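Long-range contacts in cell division control protein Cdc48 (Mycobacterium smegmatis, PDB 5E7P), which probably binds and hydrolyses ATP as a member of the AAA ATPase family, and holds ADP in this crystal: residues E564-R575 against V606-I617; A578-D588 against D622-R631. All blocks are in the same frame, centred on the assembly; numbering follows the deposited sequence.

Contact 1. Residues E564-R575 against V606-I617; sequences EKAVRELFARAR and VVASLLTELDGI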
loop_
_atom_site.group_PDB
_atom_site.type_symbol
_atom_site.label_atom_id
_atom_site.label_comp_id
_atom_site.label_asym_id
_atom_site.label_seq_id
_atom_site.Cartn_x
_atom_site.Cartn_y
_atom_site.Cartn_z
ATOM N N GLU A 564 -16.584 0.115 19.798
ATOM C CA GLU A 564 -17.896 0.536 19.328
ATOM C C GLU A 564 -17.786 1.789 18.462
ATOM O O GLU A 564 -18.475 1.917 17.449
ATOM C CB GLU A 564 -18.833 0.775 20.517
ATOM C CG GLU A 564 -20.289 1.013 20.141
ATOM C CD GLU A 564 -20.587 2.469 19.830
ATOM O OE1 GLU A 564 -19.812 3.344 20.277
ATOM O OE2 GLU A 564 -21.595 2.734 19.136
ATOM N N LYS A 565 -16.915 2.709 18.863
ATOM C CA LYS A 565 -16.701 3.936 18.103
ATOM C C LYS A 565 -15.882 3.677 16.842
ATOM O O LYS A 565 -15.992 4.410 15.861
ATOM C CB LYS A 565 -16.033 5.005 18.971
ATOM C CG LYS A 565 -16.945 5.574 20.045
ATOM C CD LYS A 565 -16.196 6.515 20.978
ATOM C CE LYS A 565 -17.099 7.023 22.089
ATOM N NZ LYS A 565 -16.357 7.883 23.048
ATOM N N ALA A 566 -15.063 2.632 16.870
ATOM C CA ALA A 566 -14.284 2.252 15.700
ATOM C C ALA A 566 -15.214 1.769 14.590
ATOM O O ALA A 566 -14.941 1.973 13.408
ATOM C CB ALA A 566 -13.274 1.172 16.058
ATOM N N VAL A 567 -16.309 1.126 14.985
ATOM C CA VAL A 567 -17.302 0.645 14.036
ATOM C C VAL A 567 -17.993 1.815 13.347
ATOM O O VAL A 567 -18.024 1.889 12.120
ATOM C CB VAL A 567 -18.365 -0.237 14.722
ATOM C CG1 VAL A 567 -19.541 -0.481 13.785
ATOM C CG2 VAL A 567 -17.752 -1.553 15.175
ATOM N N ARG A 568 -18.545 2.725 14.145
ATOM C CA ARG A 568 -19.231 3.898 13.617
ATOM C C ARG A 568 -18.286 4.753 12.780
ATOM O O ARG A 568 -18.685 5.315 11.762
ATOM C CB ARG A 568 -19.845 4.726 14.750
ATOM C CG ARG A 568 -20.982 4.026 15.482
ATOM C CD ARG A 568 -21.738 4.969 16.409
ATOM N NE ARG A 568 -20.922 5.422 17.532
ATOM C CZ ARG A 568 -20.518 6.678 17.709
ATOM N NH1 ARG A 568 -20.855 7.616 16.835
ATOM N NH2 ARG A 568 -19.778 6.994 18.765
ATOM N N GLU A 569 -17.031 4.835 13.208
ATOM C CA GLU A 569 -16.009 5.563 12.468
ATOM C C GLU A 569 -15.804 4.961 11.083
ATOM O O GLU A 569 -15.840 5.667 10.074
ATOM C CB GLU A 569 -14.692 5.542 13.237
ATOM C CG GLU A 569 -13.515 6.102 12.468
ATOM C CD GLU A 569 -12.204 5.928 13.213
ATOM O OE1 GLU A 569 -12.218 5.949 14.462
ATOM O OE2 GLU A 569 -11.160 5.757 12.553
ATOM N N LEU A 570 -15.596 3.649 11.053
ATOM C CA LEU A 570 -15.363 2.905 9.820
ATOM C C LEU A 570 -16.464 3.140 8.785
ATOM O O LEU A 570 -16.187 3.467 7.632
ATOM C CB LEU A 570 -15.247 1.413 10.138
ATOM C CG LEU A 570 -15.287 0.413 8.981
ATOM C CD1 LEU A 570 -14.096 0.601 8.060
ATOM C CD2 LEU A 570 -15.324 -1.005 9.525
ATOM N N PHE A 571 -17.712 2.985 9.210
ATOM C CA PHE A 571 -18.844 3.147 8.309
ATOM C C PHE A 571 -19.048 4.596 7.892
ATOM O O PHE A 571 -19.375 4.868 6.738
ATOM C CB PHE A 571 -20.118 2.563 8.923
ATOM C CG PHE A 571 -20.182 1.063 8.852
ATOM C CD1 PHE A 571 -19.605 0.284 9.842
ATOM C CD2 PHE A 571 -20.800 0.433 7.780
ATOM C CE1 PHE A 571 -19.653 -1.099 9.771
ATOM C CE2 PHE A 571 -20.852 -0.948 7.704
ATOM C CZ PHE A 571 -20.278 -1.715 8.701
ATOM N N ALA A 572 -18.839 5.522 8.827
ATOM C CA ALA A 572 -18.951 6.946 8.523
ATOM C C ALA A 572 -17.915 7.368 7.488
ATOM O O ALA A 572 -18.191 8.216 6.641
ATOM C CB ALA A 572 -18.814 7.792 9.788
ATOM N N ARG A 573 -16.726 6.776 7.558
ATOM C CA ARG A 573 -15.693 7.055 6.565
ATOM C C ARG A 573 -16.086 6.470 5.212
ATOM O O ARG A 573 -15.796 7.047 4.166
ATOM C CB ARG A 573 -14.335 6.495 6.992
ATOM C CG ARG A 573 -13.178 7.020 6.145
ATOM C CD ARG A 573 -11.961 6.104 6.183
ATOM N NE ARG A 573 -11.568 5.766 7.546
ATOM C CZ ARG A 573 -11.680 4.552 8.077
ATOM N NH1 ARG A 573 -12.164 3.553 7.354
ATOM N NH2 ARG A 573 -11.299 4.338 9.330
ATOM N N ALA A 574 -16.749 5.320 5.243
ATOM C CA ALA A 574 -17.173 4.654 4.021
ATOM C C ALA A 574 -18.285 5.443 3.339
ATOM O O ALA A 574 -18.260 5.644 2.125
ATOM C CB ALA A 574 -17.626 3.231 4.321
ATOM N N ARG A 575 -19.254 5.891 4.129
ATOM C CA ARG A 575 -20.352 6.699 3.608
ATOM C C ARG A 575 -19.841 7.989 2.972
ATOM O O ARG A 575 -20.314 8.398 1.912
ATOM C CB ARG A 575 -21.368 7.020 4.712
ATOM C CG ARG A 575 -22.356 5.898 4.995
ATOM C CD ARG A 575 -23.451 6.335 5.966
ATOM N NE ARG A 575 -23.126 6.011 7.354
ATOM C CZ ARG A 575 -22.682 6.889 8.249
ATOM N NH1 ARG A 575 -22.510 8.160 7.911
ATOM N NH2 ARG A 575 -22.413 6.496 9.487
ATOM N N VAL A 606 -20.960 -3.220 20.531
ATOM C CA VAL A 606 -20.329 -3.300 19.215
ATOM C C VAL A 606 -21.270 -3.926 18.188
ATOM O O VAL A 606 -21.481 -3.372 17.107
ATOM C CB VAL A 606 -19.009 -4.102 19.258
ATOM C CG1 VAL A 606 -18.489 -4.337 17.856
ATOM C CG2 VAL A 606 -17.966 -3.376 20.092
ATOM N N VAL A 607 -21.834 -5.078 18.539
ATOM C CA VAL A 607 -22.758 -5.790 17.659
ATOM C C VAL A 607 -24.008 -4.958 17.356
ATOM O O VAL A 607 -24.417 -4.834 16.198
ATOM C CB VAL A 607 -23.164 -7.154 18.255
ATOM C CG1 VAL A 607 -24.270 -7.787 17.434
ATOM C CG2 VAL A 607 -21.958 -8.076 18.341
ATOM N N ALA A 608 -24.604 -4.387 18.399
ATOM C CA ALA A 608 -25.779 -3.535 18.234
ATOM C C ALA A 608 -25.452 -2.332 17.356
ATOM O O ALA A 608 -26.259 -1.920 16.521
ATOM C CB ALA A 608 -26.310 -3.082 19.587
ATOM N N SER A 609 -24.261 -1.776 17.548
ATOM C CA SER A 609 -23.801 -0.666 16.723
ATOM C C SER A 609 -23.583 -1.142 15.293
ATOM O O SER A 609 -23.881 -0.426 14.338
ATOM C CB SER A 609 -22.509 -0.070 17.283
ATOM O OG SER A 609 -22.080 1.036 16.508
ATOM N N LEU A 610 -23.065 -2.358 15.157
ATOM C CA LEU A 610 -22.822 -2.948 13.846
ATOM C C LEU A 610 -24.128 -3.125 13.072
ATOM O O LEU A 610 -24.227 -2.738 11.906
ATOM C CB LEU A 610 -22.101 -4.288 13.990
ATOM C CG LEU A 610 -21.629 -4.940 12.693
ATOM C CD1 LEU A 610 -20.803 -3.955 11.884
ATOM C CD2 LEU A 610 -20.827 -6.199 12.993
ATOM N N LEU A 611 -25.130 -3.702 13.732
ATOM C CA LEU A 611 -26.453 -3.878 13.140
ATOM C C LEU A 611 -27.030 -2.535 12.706
ATOM O O LEU A 611 -27.626 -2.421 11.634
ATOM C CB LEU A 611 -27.400 -4.553 14.135
ATOM C CG LEU A 611 -27.035 -5.980 14.550
ATOM C CD1 LEU A 611 -27.967 -6.487 15.639
ATOM C CD2 LEU A 611 -27.071 -6.900 13.344
ATOM N N THR A 612 -26.841 -1.522 13.548
ATOM C CA THR A 612 -27.304 -0.172 13.256
ATOM C C THR A 612 -26.637 0.377 12.002
ATOM O O THR A 612 -27.300 0.950 11.138
ATOM C CB THR A 612 -27.029 0.789 14.436
ATOM O OG1 THR A 612 -27.668 0.295 15.620
ATOM C CG2 THR A 612 -27.548 2.189 14.125
ATOM N N GLU A 613 -25.323 0.197 11.907
ATOM C CA GLU A 613 -24.570 0.677 10.753
ATOM C C GLU A 613 -24.938 -0.087 9.481
ATOM O O GLU A 613 -25.046 0.502 8.405
ATOM C CB GLU A 613 -23.065 0.589 11.013
ATOM C CG GLU A 613 -22.583 1.484 12.143
ATOM C CD GLU A 613 -22.942 2.942 11.925
ATOM O OE1 GLU A 613 -23.789 3.468 12.678
ATOM O OE2 GLU A 613 -22.373 3.564 11.003
ATOM N N LEU A 614 -25.130 -1.397 9.608
ATOM C CA LEU A 614 -25.515 -2.219 8.465
ATOM C C LEU A 614 -26.867 -1.788 7.910
ATOM O O LEU A 614 -27.098 -1.842 6.701
ATOM C CB LEU A 614 -25.555 -3.700 8.847
ATOM C CG LEU A 614 -24.205 -4.376 9.097
ATOM C CD1 LEU A 614 -24.411 -5.805 9.539
ATOM C CD2 LEU A 614 -23.333 -4.326 7.854
ATOM N N ASP A 615 -27.755 -1.354 8.800
ATOM C CA ASP A 615 -29.089 -0.928 8.395
ATOM C C ASP A 615 -29.071 0.442 7.729
ATOM O O ASP A 615 -29.964 0.772 6.952
ATOM C CB ASP A 615 -30.055 -0.946 9.582
ATOM C CG ASP A 615 -30.349 -2.356 10.077
ATOM O OD1 ASP A 615 -29.986 -3.324 9.375
ATOM O OD2 ASP A 615 -30.950 -2.495 11.164
ATOM N N GLY A 616 -28.052 1.239 8.035
ATOM C CA GLY A 616 -27.895 2.536 7.405
ATOM C C GLY A 616 -27.266 2.421 6.028
ATOM O O GLY A 616 -27.386 3.325 5.200
ATOM N N ILE A 617 -26.592 1.301 5.786
ATOM C CA ILE A 617 -25.914 1.056 4.515
ATOM C C ILE A 617 -26.864 0.423 3.495
ATOM O O ILE A 617 -26.730 0.636 2.287
ATOM C CB ILE A 617 -24.662 0.164 4.724
ATOM C CG1 ILE A 617 -23.619 0.912 5.555
ATOM C CG2 ILE A 617 -24.047 -0.261 3.396
ATOM C CD1 ILE A 617 -23.194 2.233 4.951
HETATM O O HOH W 1 -24.121 3.623 8.078
#

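Contact 2. Residues A578-D588 against D622-R631; sequences APSLVFLDEID and DVVVLGATNR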
loop_
_atom_site.group_PDB
_atom_site.type_symbol
_atom_site.label_atom_id
_atom_site.label_comp_id
_atom_site.label_asym_id
_atom_site.label_seq_id
_atom_site.Cartn_x
_atom_site.Cartn_y
_atom_site.Cartn_z
ATOM N N ALA A 578 -17.806 7.326 -0.557
ATOM C CA ALA A 578 -18.484 6.581 -1.621
ATOM C C ALA A 578 -18.052 7.015 -3.022
ATOM O O ALA A 578 -17.833 8.203 -3.258
ATOM C CB ALA A 578 -19.988 6.716 -1.469
ATOM N N PRO A 579 -17.935 6.059 -3.963
ATOM C CA PRO A 579 -18.235 4.622 -3.856
ATOM C C PRO A 579 -17.257 3.848 -2.969
ATOM O O PRO A 579 -16.039 3.978 -3.116
ATOM C CB PRO A 579 -18.141 4.138 -5.306
ATOM C CG PRO A 579 -17.215 5.095 -5.958
ATOM C CD PRO A 579 -17.500 6.422 -5.323
ATOM N N SER A 580 -17.797 3.044 -2.058
ATOM C CA SER A 580 -16.977 2.402 -1.037
ATOM C C SER A 580 -17.287 0.923 -0.855
ATOM O O SER A 580 -18.440 0.499 -0.936
ATOM C CB SER A 580 -17.148 3.113 0.313
ATOM O OG SER A 580 -16.774 4.479 0.237
ATOM N N LEU A 581 -16.240 0.150 -0.593
ATOM C CA LEU A 581 -16.380 -1.232 -0.160
ATOM C C LEU A 581 -15.985 -1.326 1.307
ATOM O O LEU A 581 -14.919 -0.850 1.705
ATOM C CB LEU A 581 -15.493 -2.158 -0.991
ATOM C CG LEU A 581 -15.378 -3.605 -0.503
ATOM C CD1 LEU A 581 -16.737 -4.282 -0.498
ATOM C CD2 LEU A 581 -14.392 -4.390 -1.358
ATOM N N VAL A 582 -16.855 -1.931 2.107
ATOM C CA VAL A 582 -16.574 -2.153 3.515
ATOM C C VAL A 582 -16.271 -3.626 3.743
ATOM O O VAL A 582 -17.166 -4.469 3.695
ATOM C CB VAL A 582 -17.757 -1.731 4.404
ATOM C CG1 VAL A 582 -17.428 -1.970 5.871
ATOM C CG2 VAL A 582 -18.089 -0.280 4.166
ATOM N N PHE A 583 -15.001 -3.931 3.979
ATOM C CA PHE A 583 -14.568 -5.310 4.164
ATOM C C PHE A 583 -14.399 -5.640 5.648
ATOM O O PHE A 583 -13.472 -5.164 6.301
ATOM C CB PHE A 583 -13.262 -5.566 3.405
ATOM C CG PHE A 583 -12.805 -6.998 3.438
ATOM C CD1 PHE A 583 -13.704 -8.028 3.678
ATOM C CD2 PHE A 583 -11.471 -7.315 3.241
ATOM C CE1 PHE A 583 -13.281 -9.347 3.716
ATOM C CE2 PHE A 583 -11.044 -8.632 3.273
ATOM C CZ PHE A 583 -11.950 -9.650 3.512
ATOM N N LEU A 584 -15.307 -6.462 6.165
ATOM C CA LEU A 584 -15.231 -6.947 7.537
ATOM C C LEU A 584 -14.705 -8.379 7.555
ATOM O O LEU A 584 -15.477 -9.337 7.615
ATOM C CB LEU A 584 -16.608 -6.885 8.202
ATOM C CG LEU A 584 -17.312 -5.525 8.199
ATOM C CD1 LEU A 584 -18.718 -5.641 8.775
ATOM C CD2 LEU A 584 -16.504 -4.494 8.972
ATOM N N ASP A 585 -13.386 -8.524 7.484
ATOM C CA ASP A 585 -12.774 -9.843 7.526
ATOM C C ASP A 585 -12.836 -10.395 8.942
ATOM O O ASP A 585 -12.838 -9.632 9.907
ATOM C CB ASP A 585 -11.328 -9.795 7.037
ATOM C CG ASP A 585 -10.775 -11.173 6.726
ATOM O OD1 ASP A 585 -11.584 -12.114 6.573
ATOM O OD2 ASP A 585 -9.539 -11.317 6.629
ATOM N N GLU A 586 -12.882 -11.719 9.052
ATOM C CA GLU A 586 -13.065 -12.403 10.330
ATOM C C GLU A 586 -14.255 -11.815 11.085
ATOM O O GLU A 586 -14.148 -11.425 12.248
ATOM C CB GLU A 586 -11.790 -12.346 11.173
ATOM C CG GLU A 586 -11.677 -13.473 12.187
ATOM C CD GLU A 586 -10.403 -13.398 13.008
ATOM O OE1 GLU A 586 -10.218 -14.257 13.899
ATOM O OE2 GLU A 586 -9.589 -12.481 12.763
ATOM N N ILE A 587 -15.387 -11.755 10.392
ATOM C CA ILE A 587 -16.608 -11.144 10.907
ATOM C C ILE A 587 -17.155 -11.890 12.131
ATOM O O ILE A 587 -17.933 -11.337 12.908
ATOM C CB ILE A 587 -17.682 -11.048 9.780
ATOM C CG1 ILE A 587 -18.926 -10.282 10.242
ATOM C CG2 ILE A 587 -18.046 -12.430 9.263
ATOM C CD1 ILE A 587 -18.669 -8.829 10.561
ATOM N N ASP A 588 -16.734 -13.137 12.314
ATOM C CA ASP A 588 -17.167 -13.922 13.469
ATOM C C ASP A 588 -16.584 -13.390 14.779
ATOM O O ASP A 588 -17.216 -13.481 15.833
ATOM C CB ASP A 588 -16.815 -15.401 13.292
ATOM C CG ASP A 588 -15.340 -15.623 13.013
ATOM O OD1 ASP A 588 -14.805 -14.996 12.072
ATOM O OD2 ASP A 588 -14.715 -16.424 13.742
ATOM N N ASP A 622 -23.983 3.376 -3.405
ATOM C CA ASP A 622 -22.551 3.530 -3.628
ATOM C C ASP A 622 -21.716 2.957 -2.483
ATOM O O ASP A 622 -20.523 3.228 -2.378
ATOM C CB ASP A 622 -22.201 5.002 -3.869
ATOM C CG ASP A 622 -23.004 5.948 -2.989
ATOM O OD1 ASP A 622 -23.648 5.478 -2.027
ATOM O OD2 ASP A 622 -22.987 7.169 -3.260
ATOM N N VAL A 623 -22.347 2.165 -1.623
ATOM C CA VAL A 623 -21.623 1.502 -0.542
ATOM C C VAL A 623 -22.007 0.030 -0.446
ATOM O O VAL A 623 -23.182 -0.305 -0.307
ATOM C CB VAL A 623 -21.875 2.178 0.828
ATOM C CG1 VAL A 623 -21.134 1.436 1.926
ATOM C CG2 VAL A 623 -21.457 3.642 0.798
ATOM N N VAL A 624 -21.010 -0.846 -0.526
ATOM C CA VAL A 624 -21.233 -2.277 -0.352
ATOM C C VAL A 624 -20.489 -2.770 0.883
ATOM O O VAL A 624 -19.347 -2.377 1.127
ATOM C CB VAL A 624 -20.758 -3.086 -1.573
ATOM C CG1 VAL A 624 -21.100 -4.556 -1.404
ATOM C CG2 VAL A 624 -21.385 -2.550 -2.836
ATOM N N VAL A 625 -21.143 -3.621 1.667
ATOM C CA VAL A 625 -20.508 -4.218 2.832
ATOM C C VAL A 625 -20.340 -5.723 2.637
ATOM O O VAL A 625 -21.276 -6.421 2.253
ATOM C CB VAL A 625 -21.298 -3.924 4.130
ATOM C CG1 VAL A 625 -22.779 -4.266 3.955
ATOM C CG2 VAL A 625 -20.688 -4.670 5.313
ATOM N N LEU A 626 -19.132 -6.215 2.891
ATOM C CA LEU A 626 -18.840 -7.633 2.740
ATOM C C LEU A 626 -18.144 -8.180 3.981
ATOM O O LEU A 626 -17.121 -7.651 4.414
ATOM C CB LEU A 626 -17.974 -7.865 1.499
ATOM C CG LEU A 626 -17.621 -9.303 1.111
ATOM C CD1 LEU A 626 -17.552 -9.432 -0.408
ATOM C CD2 LEU A 626 -16.303 -9.748 1.745
ATOM N N GLY A 627 -18.702 -9.248 4.541
ATOM C CA GLY A 627 -18.072 -9.947 5.644
ATOM C C GLY A 627 -17.493 -11.280 5.202
ATOM O O GLY A 627 -18.071 -11.967 4.355
ATOM N N ALA A 628 -16.350 -11.644 5.777
ATOM C CA ALA A 628 -15.704 -12.918 5.472
ATOM C C ALA A 628 -15.420 -13.709 6.741
ATOM O O ALA A 628 -15.087 -13.135 7.778
ATOM C CB ALA A 628 -14.419 -12.697 4.681
ATOM N N THR A 629 -15.554 -15.027 6.658
ATOM C CA THR A 629 -15.304 -15.884 7.811
ATOM C C THR A 629 -15.084 -17.342 7.416
ATOM O O THR A 629 -15.597 -17.803 6.400
ATOM C CB THR A 629 -16.471 -15.818 8.812
ATOM O OG1 THR A 629 -16.189 -16.664 9.934
ATOM C CG2 THR A 629 -17.769 -16.265 8.148
ATOM N N ASN A 630 -14.315 -18.064 8.226
ATOM C CA ASN A 630 -14.162 -19.502 8.043
ATOM C C ASN A 630 -15.197 -20.261 8.865
ATOM O O ASN A 630 -15.401 -21.459 8.673
ATOM C CB ASN A 630 -12.751 -19.962 8.427
ATOM C CG ASN A 630 -11.672 -19.320 7.570
ATOM O OD1 ASN A 630 -11.607 -19.541 6.358
ATOM N ND2 ASN A 630 -10.813 -18.524 8.201
ATOM N N ARG A 631 -15.847 -19.550 9.783
ATOM C CA ARG A 631 -16.845 -20.146 10.667
ATOM C C ARG A 631 -18.105 -19.287 10.747
ATOM O O ARG A 631 -18.270 -18.510 11.687
ATOM C CB ARG A 631 -16.266 -20.336 12.072
ATOM C CG ARG A 631 -15.041 -21.233 12.135
ATOM C CD ARG A 631 -15.372 -22.654 11.716
ATOM N NE ARG A 631 -16.392 -23.256 12.570
ATOM C CZ ARG A 631 -16.147 -23.815 13.751
ATOM N NH1 ARG A 631 -14.910 -23.844 14.230
ATOM N NH2 ARG A 631 -17.139 -24.340 14.458
#

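Contact 1. Residues E564-R575 against V606-I617
Glu564 opens the pairing of two nearly parallel helices, whose axes come within 9.0 Å at a crossing angle of -15°. Ser609 OG donates to Glu564 OE2 (3.2 Å) from above the carboxylate plane, though Glu564 is poorly ordered; Arg568 NE reaches the same oxygen from that face as a salt bridge. Val567 is a knob among Val606, Ser609, Leu610 and Glu613, its CG2 meeting Val606 CG1. Arg568 lays its CG beside Ser609 OG. One turn after Val567, Phe571 fills the next hole. Glu613 CB sits over one ring face in a CH-pi contact, 3.7 Å from the Phe571 centroid, Ile617 CG1 abuts the ring edge at Phe571 CD2 (3.6 Å), and Leu610 CD1 and Leu614 CD2 come in obliquely. Glu613 bends at chi2 (-56°), carrying its carboxylate back past Phe571 CB toward Arg575. There Arg575 NH2 gives Glu613 OE2 a weak, salt-bridging hydrogen bond of 3.3 Å, while a water joins Arg575 NE to Glu613 O. This knobs-into-holes pair covers one face of the AAA domain's parallel sheet, Phe571 touching Val582 and Leu610 touching Leu584. Glu613 does double duty, its aliphatic part covering an aromatic face and its charge probably offset by Arg575.

Contact 2. Residues A578-D588 against D622-R631
The Phe583 ring turns its edge to strand 623-629: Leu626 O and Ala628 CB lie near its plane, the latter 3.7 Å from Phe583 CE1, and Leu626 CD2 packs on the same atom, the two side chains running side by side. Over one face, offset toward the rim, stands the backbone N of Asp585. With chi1 at -175° the ring swings away from its own backbone N and along the side of Leu626.

Beneath these side chains two parallel strands are hydrogen-bonded from Ser580 N to Asp622 O through Ala628 N to Leu584 O, the donors alternating between strands; the straightest is Leu626 N to Val582 O (2.7 Å, 178°). Leu581, Phe583, Leu626 and Ala628 line one face of the sheet. On the other, Val582 CB meets Val625 CB at 4.2 Å and Leu584 CD1 meets Val625 CG2 at 4.1 Å. Beyond the strands, Ile587 N, in the first turn of the following helix, donates to Ala628 O (3.0 Å), and Thr629 OG1 makes a weak bond to Asp588 OD1 while accepting from Arg631 N in an ST turn.

Asp585 bonds weakly to Thr533 of the ADP site, and Glu586 forms a salt bridge with Lys551. Four hydrophobic residues followed by Asp585 and Glu586 fit a Walker B strand. The neighbouring strand leads into Asn630, which touches ADP and probably corresponds to the sensor-1 asparagine, an adjacency characteristic of the P-loop core of AAA ATPases.

From the N terminus the order is helix 564-575, strand 580-585, helix 606-617 and strand 623-629, so the segments alternate and the two closures cross. Contact 1 closes the loop that contains the first strand; contact 2, beginning within that loop, closes around the second helix, which serves as the connection of a beta-alpha-beta crossover. The helix pair of contact 1 lies on one face of the strand pair of contact 2, with the contact centres about 12 Å apart. Ala574 CB rests on Val582 CG2, Leu614 CD2 on Val625 CG2, and Ile617 CG2 on Val623 CG1, while Ala574 O probably accepts a hydrogen bond from Ser580 OG. Together they join the central parallel sheet to a flanking helical layer.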